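Chloride intracellular channel exc-4 (PDB 2YV9) regulates the lumen size of the growing excretory canal in Caenorhabditis elegans and may insert into membranes to form chloride ion channels. Local coordinates at residues V24-G28 against I29-R33; Y48-E52 against I53-R57; S148-E151 against D152-A155; E273-L276 against S277-V281. All coordinates share one frame; numbering follows the deposited sequence.

Contact 1 (V24-G28 against I29-R33); sequences VKASG and IDARR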
loop_
_atom_site.group_PDB
_atom_site.type_symbol
_atom_site.label_atom_id
_atom_site.label_comp_id
_atom_site.label_asym_id
_atom_site.label_seq_id
_atom_site.Cartn_x
_atom_site.Cartn_y
_atom_site.Cartn_z
ATOM N N VAL A 24 -2.658 -4.603 11.657
ATOM C CA VAL A 24 -1.388 -5.128 11.188
ATOM C C VAL A 24 -1.519 -6.628 10.886
ATOM O O VAL A 24 -2.262 -7.339 11.532
ATOM C CB VAL A 24 -0.239 -4.857 12.182
ATOM C CG1 VAL A 24 -0.053 -3.308 12.387
ATOM C CG2 VAL A 24 -0.430 -5.617 13.523
ATOM N N LYS A 25 -0.728 -7.094 9.927
ATOM C CA LYS A 25 -0.680 -8.506 9.623
ATOM C C LYS A 25 -0.182 -9.311 10.827
ATOM O O LYS A 25 0.853 -8.999 11.390
ATOM C CB LYS A 25 0.257 -8.741 8.435
ATOM C CG LYS A 25 0.286 -10.199 8.005
ATOM C CD LYS A 25 1.442 -10.580 7.069
ATOM C CE LYS A 25 1.517 -12.128 6.962
ATOM N NZ LYS A 25 1.938 -12.811 8.275
ATOM N N ALA A 26 -0.932 -10.348 11.221
ATOM C CA ALA A 26 -0.559 -11.205 12.331
ATOM C C ALA A 26 0.520 -12.218 11.931
ATOM O O ALA A 26 0.642 -12.614 10.762
ATOM C CB ALA A 26 -1.823 -11.987 12.849
ATOM N N SER A 27 1.207 -12.729 12.945
ATOM C CA SER A 27 2.092 -13.856 12.777
ATOM C C SER A 27 1.330 -15.041 12.211
ATOM O O SER A 27 0.212 -15.292 12.632
ATOM C CB SER A 27 2.635 -14.278 14.127
ATOM O OG SER A 27 3.196 -15.582 14.054
ATOM N N GLY A 28 1.932 -15.772 11.282
ATOM C CA GLY A 28 1.326 -17.016 10.788
ATOM C C GLY A 28 1.553 -18.196 11.728
ATOM O O GLY A 28 1.109 -19.325 11.434
ATOM N N ILE A 29 2.227 -17.989 12.849
ATOM C CA ILE A 29 2.439 -19.112 13.817
ATOM C C ILE A 29 1.338 -19.002 14.864
ATOM O O ILE A 29 0.632 -19.986 15.161
ATOM C CB ILE A 29 3.848 -19.026 14.513
ATOM C CG1 ILE A 29 4.985 -19.196 13.508
ATOM C CG2 ILE A 29 4.011 -20.075 15.624
ATOM C CD1 ILE A 29 6.370 -18.966 14.143
ATOM N N ASP A 30 1.218 -17.812 15.447
ATOM C CA ASP A 30 0.183 -17.499 16.440
ATOM C C ASP A 30 -0.437 -16.160 16.098
ATOM O O ASP A 30 0.188 -15.119 16.254
ATOM C CB ASP A 30 0.774 -17.436 17.811
ATOM C CG ASP A 30 -0.257 -17.149 18.903
ATOM O OD1 ASP A 30 -1.406 -16.781 18.598
ATOM O OD2 ASP A 30 0.118 -17.298 20.079
ATOM N N ALA A 31 -1.680 -16.180 15.645
ATOM C CA ALA A 31 -2.319 -14.952 15.127
ATOM C C ALA A 31 -2.562 -13.868 16.169
ATOM O O ALA A 31 -2.957 -12.752 15.792
ATOM C CB ALA A 31 -3.638 -15.279 14.396
ATOM N N ARG A 32 -2.373 -14.167 17.452
ATOM C CA ARG A 32 -2.473 -13.169 18.506
ATOM C C ARG A 32 -1.211 -12.300 18.569
ATOM O O ARG A 32 -1.236 -11.254 19.197
ATOM C CB ARG A 32 -2.693 -13.819 19.851
ATOM C CG ARG A 32 -3.997 -14.655 19.870
ATOM C CD ARG A 32 -4.114 -15.504 21.126
ATOM N NE ARG A 32 -2.980 -16.417 21.309
ATOM C CZ ARG A 32 -2.935 -17.408 22.199
ATOM N NH1 ARG A 32 -3.968 -17.654 22.998
ATOM N NH2 ARG A 32 -1.848 -18.169 22.283
ATOM N N ARG A 33 -0.117 -12.779 17.966
ATOM C CA ARG A 33 1.158 -12.025 17.944
ATOM C C ARG A 33 1.249 -11.175 16.640
ATOM O O ARG A 33 0.841 -11.581 15.545
ATOM C CB ARG A 33 2.360 -12.957 17.989
ATOM C CG ARG A 33 2.425 -13.918 19.188
ATOM C CD ARG A 33 3.860 -14.406 19.487
ATOM N NE ARG A 33 4.450 -15.181 18.396
ATOM C CZ ARG A 33 4.739 -16.486 18.388
ATOM N NH1 ARG A 33 4.464 -17.250 19.431
ATOM N NH2 ARG A 33 5.297 -17.039 17.325
#
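In the thioredoxin-like N-terminal domain of this GST-fold protein, Ser-27 gathers the loop that leaves strand 19-25 and leads toward helix 38-52. Its OG takes two backbone N-H groups of the following turn, 2.9 Å from Ile-29 N and a longer 3.3 Å from Asp-30 N. With chi1 at 164°, the hydroxyl swings away from the backbone nitrogen of Ser-27 to the side of its carbonyl carbon, where it faces Ile-29 N and Asp-30 N. Asp-243 of helix 241-251 is hydrogen-bonded to the same OG and also forms a salt bridge with Arg-33 NE, so one carboxylate ties Ser-27 and Arg-33, the two residues that close the turn, to the helical domain. The return is closed by the backbone: Ser-27 N donates to Arg-33 O at 2.9 Å in an almost straight bond, 177° at the hydrogen. Within this closure the methyls of Ala-26 and Ala-31 meet at 4.1 Å, CB to CB. Residues 30 to 33 make a type I beta turn, with Arg-33 N bonded to Asp-30 O. Asp-30 reinforces it as an Asx turn: Arg-32 N, standing well above the carboxylate plane, donates to Asp-30 OD1 at 3.0 Å. The guanidinium of Arg-32 then takes the same carboxylate side-on, NE toward OD1 and NH2 at 3.1 Å from OD2, the latter oxygen lying in the guanidinium plane.

Contact 2 (Y48-E52 against I53-R57); sequences YALYE and IGVAR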
loop_
_atom_site.group_PDB
_atom_site.type_symbol
_atom_site.label_atom_id
_atom_site.label_comp_id
_atom_site.label_asym_id
_atom_site.label_seq_id
_atom_site.Cartn_x
_atom_site.Cartn_y
_atom_site.Cartn_z
ATOM N N TYR A 48 3.203 5.757 16.947
ATOM C CA TYR A 48 3.748 5.766 18.312
ATOM C C TYR A 48 4.372 7.128 18.610
ATOM O O TYR A 48 4.205 7.673 19.704
ATOM C CB TYR A 48 4.783 4.645 18.561
ATOM C CG TYR A 48 4.940 4.365 20.033
ATOM C CD1 TYR A 48 4.240 3.320 20.647
ATOM C CD2 TYR A 48 5.756 5.154 20.821
ATOM C CE1 TYR A 48 4.350 3.094 21.998
ATOM C CE2 TYR A 48 5.878 4.927 22.182
ATOM C CZ TYR A 48 5.177 3.903 22.770
ATOM O OH TYR A 48 5.314 3.660 24.147
ATOM N N ALA A 49 5.082 7.692 17.635
ATOM C CA ALA A 49 5.661 9.037 17.812
ATOM C C ALA A 49 4.575 10.033 18.231
ATOM O O ALA A 49 4.765 10.844 19.148
ATOM C CB ALA A 49 6.357 9.546 16.529
ATOM N N LEU A 50 3.436 9.968 17.560
ATOM C CA LEU A 50 2.305 10.884 17.830
ATOM C C LEU A 50 1.577 10.573 19.136
ATOM O O LEU A 50 1.239 11.504 19.908
ATOM C CB LEU A 50 1.293 10.914 16.688
ATOM C CG LEU A 50 1.746 11.255 15.279
ATOM C CD1 LEU A 50 0.580 11.157 14.320
ATOM C CD2 LEU A 50 2.312 12.671 15.272
ATOM N N TYR A 51 1.291 9.302 19.354
ATOM C CA TYR A 51 0.822 8.736 20.633
ATOM C C TYR A 51 1.640 9.241 21.844
ATOM O O TYR A 51 1.067 9.761 22.808
ATOM C CB TYR A 51 0.891 7.213 20.596
ATOM C CG TYR A 51 0.622 6.565 21.910
ATOM C CD1 TYR A 51 -0.672 6.511 22.427
ATOM C CD2 TYR A 51 1.656 6.003 22.653
ATOM C CE1 TYR A 51 -0.928 5.898 23.662
ATOM C CE2 TYR A 51 1.417 5.412 23.899
ATOM C CZ TYR A 51 0.126 5.355 24.389
ATOM O OH TYR A 51 -0.098 4.760 25.623
ATOM N N GLU A 52 2.960 9.088 21.801
ATOM C CA GLU A 52 3.781 9.319 23.011
ATOM C C GLU A 52 3.816 10.797 23.411
ATOM O O GLU A 52 4.118 11.117 24.557
ATOM C CB GLU A 52 5.208 8.812 22.856
ATOM C CG GLU A 52 6.058 9.558 21.850
ATOM C CD GLU A 52 7.423 8.904 21.569
ATOM O OE1 GLU A 52 7.714 7.803 22.101
ATOM O OE2 GLU A 52 8.205 9.529 20.814
ATOM N N ILE A 53 3.542 11.689 22.481
ATOM C CA ILE A 53 3.448 13.131 22.821
ATOM C C ILE A 53 2.003 13.631 23.035
ATOM O O ILE A 53 1.784 14.840 23.251
ATOM C CB ILE A 53 4.191 13.998 21.794
ATOM C CG1 ILE A 53 3.596 13.851 20.384
ATOM C CG2 ILE A 53 5.692 13.630 21.777
ATOM C CD1 ILE A 53 4.287 14.738 19.344
ATOM N N GLY A 54 1.020 12.721 23.001
ATOM C CA GLY A 54 -0.391 13.093 23.206
ATOM C C GLY A 54 -1.110 13.722 22.023
ATOM O O GLY A 54 -2.176 14.320 22.193
ATOM N N VAL A 55 -0.563 13.572 20.817
ATOM C CA VAL A 55 -1.190 14.131 19.619
ATOM C C VAL A 55 -2.357 13.230 19.144
ATOM O O VAL A 55 -3.339 13.725 18.583
ATOM C CB VAL A 55 -0.125 14.329 18.496
ATOM C CG1 VAL A 55 -0.743 14.479 17.111
ATOM C CG2 VAL A 55 0.787 15.534 18.802
ATOM N N ALA A 56 -2.249 11.924 19.347
ATOM C CA ALA A 56 -3.307 10.993 18.917
ATOM C C ALA A 56 -3.498 9.871 19.946
ATOM O O ALA A 56 -2.575 9.547 20.687
ATOM C CB ALA A 56 -2.955 10.394 17.543
ATOM N N ARG A 57 -4.708 9.316 20.002
ATOM C CA ARG A 57 -4.960 8.038 20.606
ATOM C C ARG A 57 -4.767 6.989 19.502
ATOM O O ARG A 57 -5.188 7.187 18.349
ATOM C CB ARG A 57 -6.364 7.936 21.151
ATOM C CG ARG A 57 -6.659 8.924 22.272
ATOM C CD ARG A 57 -8.131 8.848 22.647
ATOM N NE ARG A 57 -8.963 9.548 21.670
ATOM C CZ ARG A 57 -10.187 9.181 21.295
ATOM N NH1 ARG A 57 -10.772 8.110 21.816
ATOM N NH2 ARG A 57 -10.846 9.906 20.400
HETATM O O HOH W 1 -1.802 9.935 23.171
#
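Leu-50 O and Tyr-51 O receive the backbone bonds that finish helix 38-52 in a Schellman motif. Val-55 N reaches Leu-50 O at 2.9 Å and Gly-54 N reaches Tyr-51 O at 3.0 Å, the second donor standing well above the carbonyl plane; Ile-53 N adds a weak bond to Leu-50 O. Gly-54 turns the chain with a phi of 79°, a value that favours glycine. A water extends the closure, donating to Tyr-51 O and, at 2.6 Å, to Ala-56 O, while Tyr-51 CA makes a nearly linear C-H...O contact of 3.5 Å with that same Ala-56 O. Apolar contacts accompany these bonds. Leu-50 CD2 meets Val-55 CG1 at 4.0 Å, the two side chains running at a slant to each other, and Leu-50 CB approaches the methyl of Ala-56. Ile-53 folds back over the helix end: its chi1 of 61° sets CG1 between its own backbone N and carbonyl carbon, bringing it 3.4 Å from Leu-50 O and beside Ala-49 O. The turn hands the chain on to strand 57-63, whose first residue, Arg-57, pairs with strand 19-25 at Leu-20. Leu-50 packs on Ile-101 and Leu-104 of helix 94-107, and Val-55 rests on Phe-108 just beyond it.

Contact 3 (S148-E151 against D152-A155); sequences SRVE and DLPA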
loop_
_atom_site.group_PDB
_atom_site.type_symbol
_atom_site.label_atom_id
_atom_site.label_comp_id
_atom_site.label_asym_id
_atom_site.label_seq_id
_atom_site.Cartn_x
_atom_site.Cartn_y
_atom_site.Cartn_z
ATOM N N SER A 148 25.329 -23.997 3.689
ATOM C CA SER A 148 26.663 -23.518 3.386
ATOM C C SER A 148 27.060 -22.385 4.324
ATOM O O SER A 148 26.207 -21.630 4.804
ATOM C CB SER A 148 26.680 -22.979 1.995
ATOM O OG SER A 148 25.584 -22.064 1.810
ATOM N N ARG A 149 28.359 -22.269 4.552
ATOM C CA ARG A 149 28.880 -21.103 5.239
ATOM C C ARG A 149 29.011 -20.009 4.221
ATOM O O ARG A 149 29.375 -20.248 3.068
ATOM C CB ARG A 149 30.255 -21.412 5.806
ATOM C CG ARG A 149 30.255 -22.455 6.908
ATOM C CD ARG A 149 31.624 -22.504 7.631
ATOM N NE ARG A 149 32.713 -22.750 6.685
ATOM C CZ ARG A 149 34.005 -22.526 6.931
ATOM N NH1 ARG A 149 34.418 -22.060 8.111
ATOM N NH2 ARG A 149 34.899 -22.777 5.984
ATOM N N VAL A 150 28.785 -18.753 4.632
ATOM C CA VAL A 150 28.944 -17.656 3.670
ATOM C C VAL A 150 30.371 -17.611 3.064
ATOM O O VAL A 150 30.524 -17.327 1.869
ATOM C CB VAL A 150 28.639 -16.336 4.382
ATOM C CG1 VAL A 150 29.130 -15.103 3.556
ATOM C CG2 VAL A 150 27.144 -16.261 4.725
ATOM N N GLU A 151 31.395 -17.902 3.872
ATOM C CA GLU A 151 32.784 -17.851 3.403
ATOM C C GLU A 151 33.072 -18.885 2.314
ATOM O O GLU A 151 33.983 -18.692 1.515
ATOM C CB GLU A 151 33.760 -18.034 4.583
ATOM C CG GLU A 151 33.714 -19.389 5.241
ATOM C CD GLU A 151 34.538 -19.439 6.506
ATOM O OE1 GLU A 151 35.780 -19.278 6.423
ATOM O OE2 GLU A 151 33.936 -19.643 7.586
ATOM N N ASP A 152 32.278 -19.954 2.261
ATOM C CA ASP A 152 32.423 -20.988 1.212
ATOM C C ASP A 152 31.589 -20.773 -0.048
ATOM O O ASP A 152 31.546 -21.654 -0.910
ATOM C CB ASP A 152 32.091 -22.373 1.772
ATOM C CG ASP A 152 32.938 -22.732 2.965
ATOM O OD1 ASP A 152 34.097 -22.276 2.995
ATOM O OD2 ASP A 152 32.444 -23.466 3.858
ATOM N N LEU A 153 30.925 -19.633 -0.185
ATOM C CA LEU A 153 29.988 -19.468 -1.285
ATOM C C LEU A 153 30.705 -19.132 -2.566
ATOM O O LEU A 153 31.676 -18.381 -2.530
ATOM C CB LEU A 153 28.995 -18.339 -0.992
ATOM C CG LEU A 153 27.984 -18.645 0.103
ATOM C CD1 LEU A 153 27.217 -17.395 0.462
ATOM C CD2 LEU A 153 27.031 -19.791 -0.379
ATOM N N PRO A 154 30.203 -19.648 -3.708
ATOM C CA PRO A 154 30.804 -19.305 -4.998
ATOM C C PRO A 154 30.511 -17.849 -5.360
ATOM O O PRO A 154 29.543 -17.270 -4.853
ATOM C CB PRO A 154 30.101 -20.261 -5.969
ATOM C CG PRO A 154 28.758 -20.472 -5.350
ATOM C CD PRO A 154 29.016 -20.514 -3.872
ATOM N N ALA A 155 31.306 -17.246 -6.248
ATOM C CA ALA A 155 31.208 -15.808 -6.455
ATOM C C ALA A 155 29.823 -15.268 -6.817
ATOM O O ALA A 155 29.457 -14.176 -6.386
ATOM C CB ALA A 155 32.228 -15.349 -7.490
HETATM O O HOH W 2 30.054 -24.290 3.560
#
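Asp-152 OD2 is gripped by Arg-149 NE at 2.9 Å, with NH2 of the same arginine adding a weak bond and a water, which also accepts from Arg-149 N, donating to it. NE meets this oxygen from above the carboxylate plane, although OD2 itself lies in the plane of the guanidinium. Arg-149 NH2 reaches the other oxygen, Asp-152 OD1, at 3.1 Å on its syn lone pair. The grip is therefore side-on and two-pronged, but twisted, since the two flat groups stand 51° apart. A bend at chi3 of Arg-149, -56°, curls the guanidinium back toward Asp-152. Glu-151 joins from one face of the guanidinium in a salt bridge with NH1, unusually short and of doubtful exact geometry. The backbone forms a short 3-10 turn at residues 150 to 152: Asp-152 N bonds to Arg-149 O at 3.0 Å and Leu-153 N to Val-150 O at 3.1 Å. The buried side chain of Leu-153 brings CD2 3.5 Å from Ser-148 OG and CD1 near Val-150 CG1, and packs on Phe-133 and Phe-140 of helix 117-140. Ser-148 OG is itself hydrogen-bonded to Asp-141. The turn delivers the chain to Pro-154, the N-cap of helix 155-178. One arginine thus faces two acidic groups, and its positive charge would be expected to favour the ionised form of both while easing the repulsion between their neighbouring carboxylates.

Contact 4 (E273-L276 against S277-V281); sequences EKVL and SDIRV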
loop_
_atom_site.group_PDB
_atom_site.type_symbol
_atom_site.label_atom_id
_atom_site.label_comp_id
_atom_site.label_asym_id
_atom_site.label_seq_id
_atom_site.Cartn_x
_atom_site.Cartn_y
_atom_site.Cartn_z
ATOM N N GLU A 273 29.308 -7.574 22.123
ATOM C CA GLU A 273 30.050 -7.041 23.260
ATOM C C GLU A 273 31.113 -6.012 22.888
ATOM O O GLU A 273 31.224 -4.950 23.527
ATOM C CB GLU A 273 30.730 -8.195 24.019
ATOM C CG GLU A 273 31.592 -7.771 25.209
ATOM C CD GLU A 273 31.934 -8.963 26.076
ATOM O OE1 GLU A 273 32.959 -9.613 25.770
ATOM O OE2 GLU A 273 31.126 -9.280 26.981
ATOM N N LYS A 274 31.963 -6.392 21.934
ATOM C CA LYS A 274 33.106 -5.546 21.536
ATOM C C LYS A 274 32.576 -4.314 20.841
ATOM O O LYS A 274 33.160 -3.234 20.932
ATOM C CB LYS A 274 34.034 -6.307 20.601
ATOM C CG LYS A 274 35.293 -5.536 20.158
ATOM C CD LYS A 274 36.030 -4.870 21.322
ATOM C CE LYS A 274 37.379 -4.329 20.882
ATOM N NZ LYS A 274 38.123 -3.822 22.070
ATOM N N VAL A 275 31.446 -4.461 20.170
ATOM C CA VAL A 275 30.808 -3.314 19.479
ATOM C C VAL A 275 30.258 -2.321 20.497
ATOM O O VAL A 275 30.367 -1.113 20.330
ATOM C CB VAL A 275 29.681 -3.774 18.562
ATOM C CG1 VAL A 275 28.902 -2.558 17.983
ATOM C CG2 VAL A 275 30.221 -4.677 17.454
ATOM N N LEU A 276 29.684 -2.820 21.585
ATOM C CA LEU A 276 29.140 -1.944 22.611
ATOM C C LEU A 276 30.278 -1.157 23.274
ATOM O O LEU A 276 30.161 0.037 23.506
ATOM C CB LEU A 276 28.313 -2.746 23.622
ATOM C CG LEU A 276 27.412 -1.943 24.574
ATOM C CD1 LEU A 276 26.624 -0.850 23.869
ATOM C CD2 LEU A 276 26.465 -2.865 25.348
ATOM N N SER A 277 31.402 -1.836 23.476
ATOM C CA SER A 277 32.593 -1.180 24.008
ATOM C C SER A 277 33.067 -0.094 23.052
ATOM O O SER A 277 33.321 1.032 23.503
ATOM C CB SER A 277 33.697 -2.194 24.265
ATOM O OG SER A 277 33.294 -3.113 25.278
ATOM N N ASP A 278 33.167 -0.422 21.753
ATOM C CA ASP A 278 33.581 0.526 20.710
ATOM C C ASP A 278 32.658 1.746 20.735
ATOM O O ASP A 278 33.120 2.897 20.629
ATOM C CB ASP A 278 33.567 -0.117 19.311
ATOM C CG ASP A 278 34.662 -1.173 19.118
ATOM O OD1 ASP A 278 35.591 -1.262 19.950
ATOM O OD2 ASP A 278 34.597 -1.925 18.119
ATOM N N ILE A 279 31.354 1.504 20.889
ATOM C CA ILE A 279 30.381 2.615 20.968
ATOM C C ILE A 279 30.636 3.511 22.174
ATOM O O ILE A 279 30.609 4.747 22.055
ATOM C CB ILE A 279 28.936 2.078 21.027
ATOM C CG1 ILE A 279 28.524 1.586 19.645
ATOM C CG2 ILE A 279 27.914 3.126 21.540
ATOM C CD1 ILE A 279 27.419 0.682 19.724
ATOM N N ARG A 280 30.842 2.887 23.333
ATOM C CA ARG A 280 31.146 3.596 24.578
ATOM C C ARG A 280 32.452 4.386 24.468
ATOM O O ARG A 280 32.523 5.524 24.941
ATOM C CB ARG A 280 31.224 2.619 25.762
ATOM C CG ARG A 280 29.885 1.980 26.142
ATOM C CD ARG A 280 29.961 1.142 27.433
ATOM N NE ARG A 280 30.762 -0.084 27.303
ATOM C CZ ARG A 280 32.069 -0.196 27.567
ATOM N NH1 ARG A 280 32.795 0.847 27.974
ATOM N NH2 ARG A 280 32.665 -1.374 27.410
ATOM N N VAL A 281 33.467 3.819 23.809
ATOM C CA VAL A 281 34.777 4.483 23.747
ATOM C C VAL A 281 34.832 5.606 22.709
ATOM O O VAL A 281 35.858 6.285 22.582
ATOM C CB VAL A 281 35.949 3.490 23.509
ATOM C CG1 VAL A 281 35.829 2.292 24.447
ATOM C CG2 VAL A 281 36.041 3.067 22.052
HETATM O O HOH W 3 30.717 -4.434 25.965
#
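Successive turns of the short helix 273-280 meet here, near the C-terminal end of the modelled chain, in the helical part of the GST-like fold, where the helix packs against helix 219-228. Four regular alpha-helical bonds join the turns, from Ser-277 N to Glu-273 O through to Arg-280 N to Leu-276 O, the last at 2.9 Å. On the buried side Val-275 CG1 meets Ile-279 CD1 at 4.0 Å, and Leu-276 CD1 approaches that same CD1 more distantly. Val-275 also lies on Trp-222 and Ile-279 on Thr-219, so this apolar strip faces helix 219-228. Another side carries charge. The chain of Lys-274 bends at chi2, 48°, and passes obliquely by Asp-278, bringing its CE to 3.7 Å from OD1; NZ remains 4.2 Å from OD1, beyond a salt bridge, leaving at most a general electrostatic attraction. Arg-280 bends at chi3 so that Ser-277 CA lies against one face of its guanidinium, offset toward the rim, while its CG passes 3.3 Å from Leu-276 O. At the guanidinium edge, in its plane, sits a water that donates to Glu-273 O at 2.5 Å and is 3.0 Å from Ser-277 OG.

In the fold
All four contacts are local and partly buried, yet they serve different parts of the chain. Contacts 1 and 2 belong to the thioredoxin-like domain and bracket helix 38-52, one in the loop before it and the other at its C-terminal end; their centres are 24 Å apart. Contact 1 is the more polar, built round a buried serine linked to the helical domain, whereas contact 2 combines backbone capping with apolar packing. Contacts 3 and 4 lie farther from the chain centre, among the helices. Contact 3 wears a salt-bridge network on its surface over a buried leucine, while contact 4 relies on regular helical bonds and has no salt bridge.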